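Local coordinates for protein endopolygalacturonase (Chondrostereum purpureum, PDB 1K5C) that probably hydrolyses the alpha-1,4-galacturonosyl linkages of polygalacturonate by endo cleavage, as a family 28 glycoside hydrolase, at residues Asn23-Pro28 / Gly47-Ala52; Gly72-Phe77 / Tyr109-Val114; His98-Ile103 / Asn116-Ala121; Thr132-Thr137 / Ile164-Val169. All blocks are in the same frame, centred on the assembly; numbering follows the deposited sequence. Where two conformers were deposited one is given.

Contact 1: residues Asn23-Pro28 / Gly47-Ala52; sequences NGFTVP and GDITFA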
# COMPACT_ATOMS: atom_id res chain seq x y z
N ASN A 23 -13.16 -19.85 11.99
CA ASN A 23 -14.31 -19.29 12.70
C ASN A 23 -13.95 -17.91 13.31
O ASN A 23 -12.80 -17.49 13.35
CB ASN A 23 -14.81 -20.26 13.77
CG ASN A 23 -15.70 -21.37 13.27
OD1 ASN A 23 -15.85 -21.50 12.09
ND2 ASN A 23 -16.35 -22.12 14.18
N GLY A 24 -15.00 -17.22 13.74
CA GLY A 24 -14.82 -15.92 14.48
C GLY A 24 -14.47 -16.22 15.94
O GLY A 24 -14.93 -17.18 16.56
N PHE A 25 -13.57 -15.38 16.47
CA PHE A 25 -13.12 -15.45 17.87
C PHE A 25 -12.28 -14.22 18.14
O PHE A 25 -11.99 -13.42 17.24
CB PHE A 25 -12.32 -16.75 18.19
CG PHE A 25 -11.14 -17.03 17.31
CD1 PHE A 25 -9.84 -16.60 17.66
CD2 PHE A 25 -11.29 -17.76 16.16
CE1 PHE A 25 -8.76 -16.92 16.86
CE2 PHE A 25 -10.23 -18.07 15.32
CZ PHE A 25 -8.97 -17.64 15.69
N THR A 26 -11.93 -14.04 19.43
CA THR A 26 -10.99 -13.01 19.83
C THR A 26 -9.60 -13.58 19.96
O THR A 26 -9.42 -14.65 20.57
CB THR A 26 -11.40 -12.39 21.16
OG1 THR A 26 -12.65 -11.74 20.95
CG2 THR A 26 -10.38 -11.38 21.65
N VAL A 27 -8.60 -12.90 19.40
CA VAL A 27 -7.19 -13.19 19.65
C VAL A 27 -6.83 -12.46 20.96
O VAL A 27 -6.83 -11.21 20.98
CB VAL A 27 -6.33 -12.73 18.48
CG1 VAL A 27 -4.84 -12.85 18.82
CG2 VAL A 27 -6.70 -13.51 17.23
N PRO A 28 -6.55 -13.19 22.02
CA PRO A 28 -6.33 -12.52 23.33
C PRO A 28 -5.07 -11.73 23.31
O PRO A 28 -4.13 -11.97 22.57
CB PRO A 28 -6.25 -13.70 24.34
CG PRO A 28 -6.86 -14.87 23.62
CD PRO A 28 -6.53 -14.67 22.15
N GLY A 47 -16.43 -16.19 10.39
CA GLY A 47 -16.77 -15.19 11.41
C GLY A 47 -15.68 -14.12 11.42
O GLY A 47 -14.70 -14.21 10.70
N ASP A 48 -15.95 -13.09 12.24
CA ASP A 48 -15.00 -11.99 12.38
C ASP A 48 -13.99 -12.31 13.49
O ASP A 48 -14.32 -12.95 14.51
CB ASP A 48 -15.75 -10.73 12.76
CG ASP A 48 -16.75 -10.25 11.71
OD1 ASP A 48 -16.62 -10.62 10.52
OD2 ASP A 48 -17.63 -9.44 12.11
N ILE A 49 -12.75 -11.84 13.30
CA ILE A 49 -11.67 -12.06 14.30
C ILE A 49 -11.29 -10.72 14.87
O ILE A 49 -10.88 -9.81 14.15
CB ILE A 49 -10.50 -12.81 13.66
CG1 ILE A 49 -10.99 -14.21 13.15
CG2 ILE A 49 -9.38 -12.99 14.69
CD1 ILE A 49 -10.00 -14.96 12.37
N THR A 50 -11.47 -10.60 16.18
CA THR A 50 -11.20 -9.35 16.91
C THR A 50 -9.93 -9.50 17.72
O THR A 50 -9.74 -10.54 18.39
CB THR A 50 -12.40 -9.00 17.81
OG1 THR A 50 -13.56 -8.81 16.98
CG2 THR A 50 -12.18 -7.71 18.61
N PHE A 51 -9.06 -8.49 17.71
CA PHE A 51 -7.76 -8.58 18.40
C PHE A 51 -7.82 -7.67 19.62
O PHE A 51 -7.89 -6.42 19.52
CB PHE A 51 -6.65 -8.14 17.45
CG PHE A 51 -6.44 -9.14 16.34
CD1 PHE A 51 -7.36 -9.28 15.27
CD2 PHE A 51 -5.30 -9.97 16.34
CE1 PHE A 51 -7.17 -10.21 14.28
CE2 PHE A 51 -5.10 -10.89 15.30
CZ PHE A 51 -6.05 -11.00 14.28
N ALA A 52 -7.83 -8.29 20.81
CA ALA A 52 -7.82 -7.51 22.05
C ALA A 52 -6.60 -6.63 22.10
O ALA A 52 -5.52 -6.96 21.54
CB ALA A 52 -7.86 -8.48 23.26
O HOH W 1 -4.67 -9.33 20.38

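Contact 2: residues Gly72-Phe77 / Tyr109-Val114; sequences GADHIF and YKKFEV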
# COMPACT_ATOMS: atom_id res chain seq x y z
N GLY A 72 -12.84 -14.85 1.99
CA GLY A 72 -13.15 -14.05 3.18
C GLY A 72 -14.60 -14.00 3.55
O GLY A 72 -14.94 -13.75 4.72
N ALA A 73 -15.51 -14.16 2.55
CA ALA A 73 -16.96 -14.12 2.80
C ALA A 73 -17.34 -12.82 3.56
O ALA A 73 -18.28 -12.81 4.36
CB ALA A 73 -17.43 -15.40 3.50
N ASP A 74 -16.64 -11.73 3.25
CA ASP A 74 -16.90 -10.38 3.75
C ASP A 74 -16.71 -10.26 5.28
O ASP A 74 -17.15 -9.30 5.88
CB ASP A 74 -18.28 -9.88 3.32
CG ASP A 74 -18.38 -9.62 1.85
OD1 ASP A 74 -17.41 -9.14 1.27
OD2 ASP A 74 -19.50 -9.79 1.33
N HIS A 75 -15.95 -11.19 5.87
CA HIS A 75 -15.65 -11.07 7.30
C HIS A 75 -14.52 -10.08 7.57
O HIS A 75 -13.85 -9.59 6.65
CB HIS A 75 -15.35 -12.46 7.89
CG HIS A 75 -16.59 -13.28 7.92
ND1 HIS A 75 -17.58 -13.11 8.85
CD2 HIS A 75 -16.98 -14.28 7.07
CE1 HIS A 75 -18.57 -13.97 8.59
NE2 HIS A 75 -18.23 -14.68 7.58
N ILE A 76 -14.37 -9.78 8.87
CA ILE A 76 -13.54 -8.66 9.35
C ILE A 76 -12.45 -9.15 10.29
O ILE A 76 -12.73 -9.97 11.19
CB ILE A 76 -14.44 -7.66 10.10
CG1 ILE A 76 -15.49 -7.03 9.16
CG2 ILE A 76 -13.62 -6.58 10.79
CD1 ILE A 76 -16.56 -6.28 9.90
N PHE A 77 -11.26 -8.60 10.09
CA PHE A 77 -10.17 -8.63 11.09
C PHE A 77 -10.20 -7.26 11.77
O PHE A 77 -9.93 -6.24 11.11
CB PHE A 77 -8.81 -8.81 10.42
CG PHE A 77 -8.59 -10.14 9.75
CD1 PHE A 77 -8.97 -10.33 8.41
CD2 PHE A 77 -8.00 -11.20 10.41
CE1 PHE A 77 -8.74 -11.56 7.78
CE2 PHE A 77 -7.76 -12.40 9.77
CZ PHE A 77 -8.11 -12.59 8.44
N TYR A 109 -6.39 -14.10 -2.41
CA TYR A 109 -7.03 -13.68 -1.17
C TYR A 109 -8.17 -12.75 -1.54
O TYR A 109 -7.93 -11.71 -2.18
CB TYR A 109 -6.02 -12.93 -0.26
CG TYR A 109 -5.01 -13.90 0.35
CD1 TYR A 109 -4.02 -14.50 -0.38
CD2 TYR A 109 -5.17 -14.27 1.70
CE1 TYR A 109 -3.14 -15.44 0.20
CE2 TYR A 109 -4.32 -15.21 2.27
CZ TYR A 109 -3.30 -15.78 1.53
OH TYR A 109 -2.49 -16.70 2.14
N LYS A 110 -9.40 -13.10 -1.11
CA LYS A 110 -10.57 -12.33 -1.57
C LYS A 110 -11.50 -11.95 -0.45
O LYS A 110 -11.76 -12.70 0.48
CB LYS A 110 -11.39 -13.25 -2.55
CG LYS A 110 -10.60 -13.76 -3.75
CD LYS A 110 -11.13 -15.02 -4.40
CE LYS A 110 -10.77 -16.30 -3.51
NZ LYS A 110 -11.26 -17.46 -4.36
N LYS A 111 -12.09 -10.75 -0.61
CA LYS A 111 -13.36 -10.40 0.05
C LYS A 111 -13.32 -10.53 1.55
O LYS A 111 -14.11 -11.21 2.20
CB LYS A 111 -14.50 -11.23 -0.56
CG LYS A 111 -14.83 -10.82 -2.00
CD LYS A 111 -15.54 -9.47 -2.03
CE LYS A 111 -16.09 -9.09 -3.37
NZ LYS A 111 -16.92 -7.85 -3.10
N PHE A 112 -12.34 -9.82 2.16
CA PHE A 112 -12.41 -9.59 3.61
C PHE A 112 -12.05 -8.14 3.88
O PHE A 112 -11.58 -7.41 2.99
CB PHE A 112 -11.53 -10.57 4.41
CG PHE A 112 -10.06 -10.49 4.08
CD1 PHE A 112 -9.24 -9.58 4.72
CD2 PHE A 112 -9.53 -11.39 3.14
CE1 PHE A 112 -7.87 -9.57 4.45
CE2 PHE A 112 -8.19 -11.38 2.87
CZ PHE A 112 -7.35 -10.46 3.50
N GLU A 113 -12.27 -7.74 5.13
CA GLU A 113 -12.02 -6.36 5.56
C GLU A 113 -11.06 -6.37 6.74
O GLU A 113 -11.18 -7.20 7.65
CB GLU A 113 -13.34 -5.72 5.99
CG GLU A 113 -13.17 -4.35 6.67
CD GLU A 113 -14.47 -3.66 6.89
OE1 GLU A 113 -15.23 -3.44 5.97
OE2 GLU A 113 -14.70 -3.23 8.01
N VAL A 114 -10.13 -5.44 6.71
CA VAL A 114 -9.33 -5.06 7.87
C VAL A 114 -9.96 -3.79 8.42
O VAL A 114 -10.03 -2.79 7.68
CB VAL A 114 -7.86 -4.85 7.47
CG1 VAL A 114 -7.10 -4.25 8.62
CG2 VAL A 114 -7.28 -6.20 6.98

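Contact 3: residues His98-Ile103 / Asn116-Ala121; sequences HPFLKI and NSPAQA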
# COMPACT_ATOMS: atom_id res chain seq x y z
N HIS A 98 2.38 -3.43 14.48
CA HIS A 98 2.35 -3.22 13.02
C HIS A 98 3.36 -4.15 12.37
O HIS A 98 4.38 -4.50 13.03
CB HIS A 98 2.62 -1.77 12.62
CG HIS A 98 4.03 -1.32 12.91
ND1 HIS A 98 5.04 -1.21 11.98
CD2 HIS A 98 4.57 -0.98 14.13
CE1 HIS A 98 6.15 -0.78 12.61
NE2 HIS A 98 5.88 -0.65 13.86
N PRO A 99 3.14 -4.56 11.13
CA PRO A 99 1.84 -4.46 10.43
C PRO A 99 0.80 -5.25 11.22
O PRO A 99 1.13 -6.06 12.10
CB PRO A 99 2.15 -5.09 9.06
CG PRO A 99 3.17 -6.14 9.39
CD PRO A 99 4.05 -5.49 10.45
N PHE A 100 -0.48 -5.07 10.85
CA PHE A 100 -1.54 -5.85 11.50
C PHE A 100 -1.53 -7.27 10.94
O PHE A 100 -1.40 -8.25 11.70
CB PHE A 100 -2.84 -5.07 11.34
CG PHE A 100 -4.07 -5.71 11.95
CD1 PHE A 100 -4.00 -6.66 12.98
CD2 PHE A 100 -5.32 -5.32 11.49
CE1 PHE A 100 -5.18 -7.20 13.49
CE2 PHE A 100 -6.49 -5.85 11.99
CZ PHE A 100 -6.43 -6.82 13.01
N LEU A 101 -1.72 -7.37 9.60
CA LEU A 101 -1.68 -8.64 8.90
C LEU A 101 -0.41 -8.74 8.07
O LEU A 101 0.04 -7.75 7.50
CB LEU A 101 -2.86 -8.77 7.91
CG LEU A 101 -4.22 -9.12 8.47
CD1 LEU A 101 -4.77 -8.16 9.40
CD2 LEU A 101 -5.18 -9.39 7.31
N LYS A 102 0.08 -9.98 7.95
CA LYS A 102 1.20 -10.31 7.04
C LYS A 102 0.77 -11.49 6.19
O LYS A 102 0.33 -12.51 6.71
CB LYS A 102 2.44 -10.69 7.86
CG LYS A 102 3.60 -11.26 7.07
CD LYS A 102 4.10 -10.25 6.08
CE LYS A 102 5.57 -10.02 6.15
NZ LYS A 102 6.03 -9.04 5.12
N ILE A 103 0.89 -11.33 4.86
CA ILE A 103 0.53 -12.36 3.87
C ILE A 103 1.77 -12.69 3.07
O ILE A 103 2.38 -11.78 2.45
CB ILE A 103 -0.61 -11.91 2.97
CG1 ILE A 103 -1.86 -11.54 3.77
CG2 ILE A 103 -0.91 -12.99 1.91
CD1 ILE A 103 -2.97 -10.90 2.97
N ASN A 116 -9.90 -0.86 11.30
CA ASN A 116 -9.19 -0.16 12.39
C ASN A 116 -7.87 -0.85 12.79
O ASN A 116 -7.65 -1.24 13.94
CB ASN A 116 -10.12 0.06 13.57
CG ASN A 116 -11.33 0.88 13.14
OD1 ASN A 116 -11.21 1.73 12.22
ND2 ASN A 116 -12.45 0.65 13.80
N SER A 117 -6.96 -0.95 11.81
CA SER A 117 -5.61 -1.38 12.15
C SER A 117 -4.95 -0.37 13.11
O SER A 117 -5.16 0.83 13.00
CB SER A 117 -4.77 -1.55 10.88
OG SER A 117 -4.66 -0.33 10.13
N PRO A 118 -4.09 -0.86 14.03
CA PRO A 118 -3.36 0.09 14.91
C PRO A 118 -2.52 1.06 14.11
O PRO A 118 -2.46 2.25 14.48
CB PRO A 118 -2.54 -0.81 15.83
CG PRO A 118 -3.42 -2.08 15.94
CD PRO A 118 -3.94 -2.26 14.49
N ALA A 119 -1.85 0.58 13.08
CA ALA A 119 -1.03 1.43 12.17
C ALA A 119 -1.07 0.72 10.81
O ALA A 119 -2.16 0.54 10.26
CB ALA A 119 0.34 1.72 12.76
N GLN A 120 0.07 0.31 10.27
CA GLN A 120 0.07 -0.22 8.92
C GLN A 120 -0.79 -1.50 8.88
O GLN A 120 -0.69 -2.37 9.74
CB GLN A 120 1.50 -0.56 8.45
CG GLN A 120 2.40 0.69 8.29
CD GLN A 120 3.10 1.11 9.58
OE1 GLN A 120 2.74 0.73 10.69
NE2 GLN A 120 4.09 2.01 9.46
N ALA A 121 -1.65 -1.59 7.83
CA ALA A 121 -2.68 -2.64 7.83
C ALA A 121 -2.18 -3.97 7.29
O ALA A 121 -2.11 -4.95 8.05
CB ALA A 121 -3.91 -2.13 7.08

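Contact 4: residues Thr132-Thr137 / Ile164-Val169; sequences TLDGIT and IQNCIV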
# COMPACT_ATOMS: atom_id res chain seq x y z
N THR A 132 -2.36 -12.69 -5.45
CA THR A 132 -3.42 -11.77 -5.81
C THR A 132 -4.25 -11.46 -4.59
O THR A 132 -4.72 -12.39 -3.90
CB THR A 132 -4.33 -12.36 -6.90
OG1 THR A 132 -3.51 -12.57 -8.06
CG2 THR A 132 -5.45 -11.41 -7.28
N LEU A 133 -4.46 -10.17 -4.33
CA LEU A 133 -5.37 -9.68 -3.29
C LEU A 133 -6.52 -8.98 -4.03
O LEU A 133 -6.26 -8.07 -4.83
CB LEU A 133 -4.68 -8.70 -2.34
CG LEU A 133 -3.85 -9.28 -1.19
CD1 LEU A 133 -3.10 -10.54 -1.32
CD2 LEU A 133 -2.96 -8.16 -0.59
N ASP A 134 -7.76 -9.42 -3.79
CA ASP A 134 -8.88 -9.01 -4.64
C ASP A 134 -10.09 -8.72 -3.78
O ASP A 134 -10.57 -9.61 -3.06
CB ASP A 134 -9.13 -10.14 -5.67
CG ASP A 134 -10.18 -9.80 -6.72
OD1 ASP A 134 -10.95 -8.85 -6.54
OD2 ASP A 134 -10.13 -10.47 -7.78
N GLY A 135 -10.57 -7.48 -3.81
CA GLY A 135 -11.82 -7.18 -3.10
C GLY A 135 -11.65 -7.07 -1.60
O GLY A 135 -12.60 -7.36 -0.87
N ILE A 136 -10.49 -6.62 -1.16
CA ILE A 136 -10.20 -6.39 0.26
C ILE A 136 -10.48 -4.92 0.58
O ILE A 136 -10.10 -4.04 -0.17
CB ILE A 136 -8.76 -6.80 0.57
CG1 ILE A 136 -8.68 -8.39 0.38
CG2 ILE A 136 -8.34 -6.42 2.00
CD1 ILE A 136 -7.23 -8.77 0.35
N THR A 137 -11.12 -4.72 1.74
CA THR A 137 -11.34 -3.36 2.24
C THR A 137 -10.45 -3.12 3.46
O THR A 137 -10.51 -3.94 4.41
CB THR A 137 -12.80 -3.14 2.63
OG1 THR A 137 -13.61 -3.30 1.46
CG2 THR A 137 -13.05 -1.78 3.23
N ILE A 164 -2.92 -6.45 -6.79
CA ILE A 164 -3.88 -5.99 -5.82
C ILE A 164 -4.96 -5.27 -6.63
O ILE A 164 -4.64 -4.28 -7.33
CB ILE A 164 -3.22 -5.05 -4.77
CG1 ILE A 164 -2.20 -5.88 -3.95
CG2 ILE A 164 -4.27 -4.37 -3.91
CD1 ILE A 164 -1.25 -5.05 -3.12
N GLN A 165 -6.19 -5.79 -6.57
CA GLN A 165 -7.23 -5.28 -7.48
C GLN A 165 -8.56 -5.25 -6.74
O GLN A 165 -8.83 -6.07 -5.84
CB GLN A 165 -7.34 -6.10 -8.76
CG GLN A 165 -7.66 -7.59 -8.52
CD GLN A 165 -7.61 -8.41 -9.81
OE1 GLN A 165 -6.91 -8.08 -10.74
NE2 GLN A 165 -8.37 -9.52 -9.79
N ASN A 166 -9.43 -4.30 -7.18
CA ASN A 166 -10.80 -4.25 -6.67
C ASN A 166 -10.84 -4.00 -5.14
O ASN A 166 -11.85 -4.33 -4.51
CB ASN A 166 -11.65 -5.49 -7.00
CG ASN A 166 -11.59 -5.79 -8.47
OD1 ASN A 166 -11.72 -4.91 -9.32
ND2 ASN A 166 -11.40 -7.07 -8.80
N CYS A 167 -9.82 -3.38 -4.59
CA CYS A 167 -9.76 -3.12 -3.14
C CYS A 167 -10.21 -1.70 -2.84
O CYS A 167 -10.29 -0.82 -3.74
CB CYS A 167 -8.33 -3.36 -2.65
SG CYS A 167 -7.81 -5.10 -2.72
N ILE A 168 -10.49 -1.46 -1.55
CA ILE A 168 -10.95 -0.17 -1.06
C ILE A 168 -10.12 0.17 0.18
O ILE A 168 -10.01 -0.68 1.06
CB ILE A 168 -12.45 -0.20 -0.69
CG1 ILE A 168 -13.29 -0.50 -1.94
CG2 ILE A 168 -12.87 1.05 0.03
CD1 ILE A 168 -14.75 -0.78 -1.66
N VAL A 169 -9.52 1.35 0.22
CA VAL A 169 -8.75 1.77 1.39
C VAL A 169 -9.20 3.16 1.83
O VAL A 169 -9.14 4.11 1.05
CB VAL A 169 -7.21 1.82 1.07
CG1 VAL A 169 -6.47 2.31 2.29
CG2 VAL A 169 -6.73 0.46 0.58

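Contact 1: residues Asn23-Pro28 / Gly47-Ala52
Successive coils of a parallel beta-helix, the fold of the pectin-lyase-like clan, are stitched together where F25, T26 and V27 pair in parallel with I49, T50 and F51. The backbone bonds step from one strand to the other and back: T50 N donates to F25 O, V27 N to T50 O at 2.8 Å, and A52 N to V27 O. Before the first of these, F25 N reaches D48 O in a weak, bent bond. The two backbones draw together at G24 and G47, whose CA atoms are 3.7 Å apart; G24 CA also lies 3.0 Å from D48 O, and a side chain on G47 would run into G24 N.

On the inner face V27 does the work. Its CG1 stands anti to the backbone N (chi1 172°), and the other branch, CG2, sits over the face of the F51 ring, 4.0 Å from the centroid and shifted toward the rim, a CH-pi contact. The same methyl touches I49 CG2 at 3.7 Å. Further along, I49 CG1 lies over one face of the F25 ring. L33, from another face of the helix, closes on F25, V27 and I49, while F51 meets F100 edge to face. On the outer face T26 stands beside T50, its CG2 3.4 Å from T50 O; past the strand end, a water is hydrogen-bonded to V27 O at 2.9 Å and to A52 O.

The chemistry thus divides in two: main-chain bonds set the register, and V27, I49 and F51 pack the inner face. N23 O is the exception, a carbonyl buried against I49 without a polar partner.

Contact 2: residues Gly72-Phe77 / Tyr109-Val114
F77 turns the edge of its ring toward the face of F112, an offset edge-to-face pair with planes at 73° and centroids 5.4 Å apart. The touching corner is F77 CE1 against F112 CD1, at 3.7 Å. In F112 chi1 (61°) puts CG between the backbone N and the carbonyl carbon, the crowded position for an aromatic side chain. G72 CA fits at the edge of that ring, and the site is tight enough that a CB here would collide with the carbonyl oxygens of K110 and K111. F61 and F70 continue the aromatic packing into the interior, and L101 adds an aliphatic neighbour.

Strands 76-78 and 108-115 belong to neighbouring coils of the parallel beta-helix, and the contact captures a corner where one coil is longer than the other. Between the pairs G72–F112 and I76–E113 the first chain inserts three residues, folded as a type I' turn from G72 to H75, while the second inserts none. K110 O takes G72 N, and K111 O takes D74 N at 2.8 Å, which ties the turn down at both points. Beyond it the regular ladder resumes, with E113 N bonded to H75 O and F77 N to E113 O at 2.8 Å.

The outward side is loose by comparison. D74 and K111 run alongside each other, yet OD1 of D74 stays 4.6 Å from NZ of K111, beyond a salt bridge, and its nearer neighbour is K111 CD at 3.8 Å. I76 CD1 and E113 OE2 likewise approach no closer than 4.0 Å. H75 ND1 is hydrogen-bonded to D48 OD1 on the preceding coil.

Contact 3: residues His98-Ile103 / Asn116-Ala121
A121 O is gripped by two successive amides, L101 N in an almost straight bond of 2.9 Å (176° at the hydrogen) and F100 N in a weak one of 3.2 Å. F100 N is itself shared, since its better bond goes to Q120 O at 2.9 Å. This interlocked set pins the start of strand 101-104 to the loop before strand 122-127.

F100 packs against S117 and P118. With CG anti to the backbone N (chi1 -180°), that atom is carried toward the 116-121 loop, 4.3 Å from P118 CD; S117 CB is 3.9 Å from F100 CD2, while L101 CD1 lies over one face of the ring.

H98, joined to P99 by a cis peptide, runs alongside Q120, the imidazole and amide planes 28° apart. Q120 OE1 comes within 3.2 Å of H98 CB and 3.3 Å of H98 ND1, but the angle at ND1 is too poor for a hydrogen bond, so the pair meets by packing. The other end of the amide, NE2, is held by T90. An alanine in place of H98 would probably open a gap where the ring lies beside the amide, although CB would still touch OE1 and T90 would still hold NE2.

The side chain of Q120 lies about 4 Å from that of N151, which binds galacturonate, consistent with this loop-to-strand junction bordering the substrate-binding cleft of the family 28 beta-helix.

Contact 4: residues Thr132-Thr137 / Ile164-Val169
D134 lays its carboxylate alongside the amide of N166 and across that of Q165, taking one bond from each. Its CG is anti to the backbone N (chi1 -174°). OD1 receives N166 ND2 on its syn side at 2.9 Å, though tilted 34° from the carboxylate plane, whereas OD2 receives Q165 NE2 at 2.8 Å from well above that plane, 64° out of it. Each acceptor oxygen lies in the plane of the amide that serves it, and the two grips hold the carboxylate against rotation. An alanine here would take away both acceptors and would probably leave the two amide groups freer to turn.

On the buried side, I136 N gives its hydrogen to the sulfur of C167 at 3.5 Å, and I136 CB packs on the same SG. L133 CB meets I164 CG1 at 4.1 Å, where F155 covers L133 and C167.

Q165 N to L133 O and I168 N to I136 O carry the parallel ladder on both sides of a kink, at which G135 and N166 have positive phi. Matching kinks in neighbouring strands, stacked in step, are a feature of this parallel beta-helix.

Contacts 1, 2 and 4 trace one line of parallel strands along the beta-helix, in chain order. Strand 49-51 of contact 1 neighbours strand 76-78 of contact 2, and strand 108-115 of contact 2 neighbours strand 130-139 of contact 4, so the centres lie about 13 and 10 Å apart in turn. Contacts 1 and 4, about 22 Å apart between centres, do not touch. Contact 3 belongs to another face: along the chain its strand 101-104 comes between the segments of contact 2, and 116-121 follows the second, so the two contacts alternate. F100, packing on F51 and V114, ties contact 3 to the interior lined by contacts 1 and 2, which probably backs the side on which galacturonate binds.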